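Local structure of kinesin-like protein KIF19 (Mus musculus, 5GSZ) at residues D141-S147 / A227-R233. The protein moves toward microtubule plus ends as a kinesin-8 motor and regulates the length of motile cilia by depolymerizing microtubules at ciliary tips. Residues are numbered along the deposited sequence.
Sequences DMEYEVS and AVRQRSR
Two extended strands, 142-147 and 227-232, pair antiparallel in the central mixed sheet of the kinesin motor domain. Their axes approach to 4.7 Å at 166°. Glu-143/Arg-231, Glu-145/Arg-229 and Ser-147/Ala-227 are the hydrogen-bonded pairs; Glu-143 N to Arg-231 O is 2.9 Å. Arg-233 N extends the pairing to Asp-141 O at 3.0 Å. Tyr-144 (chi1 m) and Gln-230 (t, t) share a face with Val-146 and Val-228, both t; Tyr-144 and the valines touch helix 123-136. Gln-230 NE2 donates to Tyr-144 OH at 3.1 Å, and that hydroxyl also bonds Thr-138. Val-228 CG1 meets the ring edge at Tyr-144 CD2, 3.9 Å away. The other face is largely charged, with Ser-147 and Ala-227 at its end. Arg-229 (t, t, p) NH2 forms a very short 2.4 Å salt bridge to Glu-145 OE1 (chi1 -94°). Glu-143 (m, t) makes long salt bridges, OE1 to Arg-231 (p, t, p) NE at 3.7 Å and OE2 to Arg-233 (m, t, t) NH1 at 3.9 Å, the latter by charge alone. Arg-233 NE bonds Ser-139 O and, weakly, Met-142 O. The chemistry implies a two-sided pair: mainly apolar toward the helix, opposite charges with arginines in excess beyond.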
loop_
_atom_site.group_PDB
_atom_site.type_symbol
_atom_site.label_atom_id
_atom_site.label_comp_id
_atom_site.label_asym_id
_atom_site.label_seq_id
_atom_site.Cartn_x
_atom_site.Cartn_y
_atom_site.Cartn_z
ATOM N N ASP A 141 5.263 -8.995 -30.688
ATOM C CA ASP A 141 3.877 -9.255 -31.039
ATOM C C ASP A 141 2.926 -8.132 -30.654
ATOM O O ASP A 141 1.814 -8.084 -31.196
ATOM C CB ASP A 141 3.392 -10.543 -30.362
ATOM C CG ASP A 141 4.146 -11.778 -30.820
ATOM O OD1 ASP A 141 4.758 -11.755 -31.906
ATOM O OD2 ASP A 141 4.106 -12.792 -30.086
ATOM N N MET A 142 3.323 -7.241 -29.737
ATOM C CA MET A 142 2.400 -6.313 -29.094
ATOM C C MET A 142 2.907 -4.875 -29.144
ATOM O O MET A 142 4.115 -4.615 -29.122
ATOM C CB MET A 142 2.173 -6.701 -27.639
ATOM C CG MET A 142 1.634 -8.101 -27.418
ATOM S SD MET A 142 -0.055 -8.351 -28.022
ATOM C CE MET A 142 -0.464 -9.847 -27.126
ATOM N N GLU A 143 1.963 -3.938 -29.203
ATOM C CA GLU A 143 2.250 -2.529 -28.959
ATOM C C GLU A 143 1.753 -2.150 -27.573
ATOM O O GLU A 143 0.700 -2.621 -27.140
ATOM C CB GLU A 143 1.607 -1.622 -30.014
ATOM C CG GLU A 143 1.805 -2.110 -31.457
ATOM C CD GLU A 143 0.791 -1.528 -32.447
ATOM O OE1 GLU A 143 -0.180 -0.881 -31.993
ATOM O OE2 GLU A 143 0.981 -1.742 -33.669
ATOM N N TYR A 144 2.524 -1.313 -26.873
ATOM C CA TYR A 144 2.173 -0.896 -25.522
ATOM C C TYR A 144 2.167 0.619 -25.386
ATOM O O TYR A 144 2.943 1.331 -26.032
ATOM C CB TYR A 144 3.105 -1.482 -24.453
ATOM C CG TYR A 144 3.103 -2.984 -24.360
ATOM C CD1 TYR A 144 3.867 -3.754 -25.211
ATOM C CD2 TYR A 144 2.288 -3.636 -23.446
ATOM C CE1 TYR A 144 3.857 -5.155 -25.118
ATOM C CE2 TYR A 144 2.264 -5.017 -23.352
ATOM C CZ TYR A 144 3.046 -5.771 -24.190
ATOM O OH TYR A 144 3.028 -7.136 -24.093
ATOM N N GLU A 145 1.254 1.090 -24.541
ATOM C CA GLU A 145 1.235 2.457 -24.040
ATOM C C GLU A 145 1.293 2.391 -22.520
ATOM O O GLU A 145 0.567 1.605 -21.898
ATOM C CB GLU A 145 -0.014 3.219 -24.507
ATOM C CG GLU A 145 0.178 4.033 -25.779
ATOM C CD GLU A 145 -1.119 4.666 -26.280
ATOM O OE1 GLU A 145 -2.184 4.010 -26.212
ATOM O OE2 GLU A 145 -1.073 5.839 -26.718
ATOM N N VAL A 146 2.173 3.189 -21.923
ATOM C CA VAL A 146 2.346 3.213 -20.479
ATOM C C VAL A 146 2.305 4.651 -20.006
ATOM O O VAL A 146 3.080 5.482 -20.490
ATOM C CB VAL A 146 3.674 2.574 -20.051
ATOM C CG1 VAL A 146 3.729 2.494 -18.546
ATOM C CG2 VAL A 146 3.841 1.235 -20.677
ATOM N N SER A 147 1.424 4.936 -19.049
ATOM C CA SER A 147 1.445 6.192 -18.314
ATOM C C SER A 147 1.391 5.912 -16.817
ATOM O O SER A 147 0.836 4.898 -16.383
ATOM C CB SER A 147 0.279 7.082 -18.717
ATOM O OG SER A 147 -0.940 6.435 -18.403
ATOM N N ALA A 227 -0.919 2.718 -15.815
ATOM C CA ALA A 227 -1.839 2.165 -16.802
ATOM C C ALA A 227 -1.042 1.577 -17.960
ATOM O O ALA A 227 0.006 2.115 -18.330
ATOM C CB ALA A 227 -2.785 3.250 -17.302
ATOM N N VAL A 228 -1.525 0.463 -18.521
ATOM C CA VAL A 228 -0.830 -0.240 -19.612
ATOM C C VAL A 228 -1.860 -0.721 -20.632
ATOM O O VAL A 228 -2.678 -1.600 -20.330
ATOM C CB VAL A 228 0.012 -1.430 -19.118
ATOM C CG1 VAL A 228 0.639 -2.140 -20.284
ATOM C CG2 VAL A 228 1.097 -0.973 -18.153
ATOM N N ARG A 229 -1.814 -0.173 -21.837
ATOM C CA ARG A 229 -2.653 -0.652 -22.923
ATOM C C ARG A 229 -1.849 -1.570 -23.845
ATOM O O ARG A 229 -0.663 -1.339 -24.102
ATOM C CB ARG A 229 -3.260 0.514 -23.701
ATOM C CG ARG A 229 -4.435 0.109 -24.571
ATOM C CD ARG A 229 -5.356 1.264 -24.814
ATOM N NE ARG A 229 -4.698 2.358 -25.524
ATOM C CZ ARG A 229 -5.193 3.593 -25.599
ATOM N NH1 ARG A 229 -6.346 3.873 -25.003
ATOM N NH2 ARG A 229 -4.540 4.546 -26.265
ATOM N N GLN A 230 -2.495 -2.643 -24.300
ATOM C CA GLN A 230 -1.860 -3.714 -25.061
ATOM C C GLN A 230 -2.752 -4.047 -26.242
ATOM O O GLN A 230 -3.879 -4.522 -26.055
ATOM C CB GLN A 230 -1.645 -4.971 -24.206
ATOM C CG GLN A 230 -0.748 -6.027 -24.844
ATOM C CD GLN A 230 -0.941 -7.425 -24.232
ATOM O OE1 GLN A 230 -2.010 -7.739 -23.712
ATOM N NE2 GLN A 230 0.113 -8.251 -24.260
ATOM N N ARG A 231 -2.253 -3.808 -27.448
ATOM C CA ARG A 231 -2.939 -4.236 -28.653
ATOM C C ARG A 231 -1.980 -5.058 -29.504
ATOM O O ARG A 231 -0.760 -4.886 -29.448
ATOM C CB ARG A 231 -3.509 -3.034 -29.453
ATOM C CG ARG A 231 -2.535 -2.400 -30.425
ATOM C CD ARG A 231 -3.152 -1.222 -31.136
ATOM N NE ARG A 231 -3.346 -0.104 -30.222
ATOM C CZ ARG A 231 -4.541 0.347 -29.859
ATOM N NH1 ARG A 231 -5.634 -0.240 -30.343
ATOM N NH2 ARG A 231 -4.642 1.369 -29.014
ATOM N N SER A 232 -2.556 -5.962 -30.289
ATOM C CA SER A 232 -1.794 -6.833 -31.171
ATOM C C SER A 232 -1.266 -6.071 -32.379
ATOM O O SER A 232 -1.839 -5.079 -32.830
ATOM C CB SER A 232 -2.675 -7.991 -31.633
ATOM O OG SER A 232 -1.988 -8.873 -32.495
ATOM N N ARG A 233 -0.153 -6.546 -32.899
ATOM C CA ARG A 233 0.399 -6.003 -34.124
ATOM C C ARG A 233 -0.185 -6.671 -35.361
ATOM O O ARG A 233 0.027 -6.175 -36.473
ATOM C CB ARG A 233 1.931 -6.153 -34.117
ATOM C CG ARG A 233 2.648 -5.376 -33.032
ATOM C CD ARG A 233 4.155 -5.487 -33.150
ATOM N NE ARG A 233 4.811 -4.649 -32.152
ATOM C CZ ARG A 233 5.049 -3.355 -32.314
ATOM N NH1 ARG A 233 4.700 -2.755 -33.437
ATOM N NH2 ARG A 233 5.627 -2.665 -31.353
#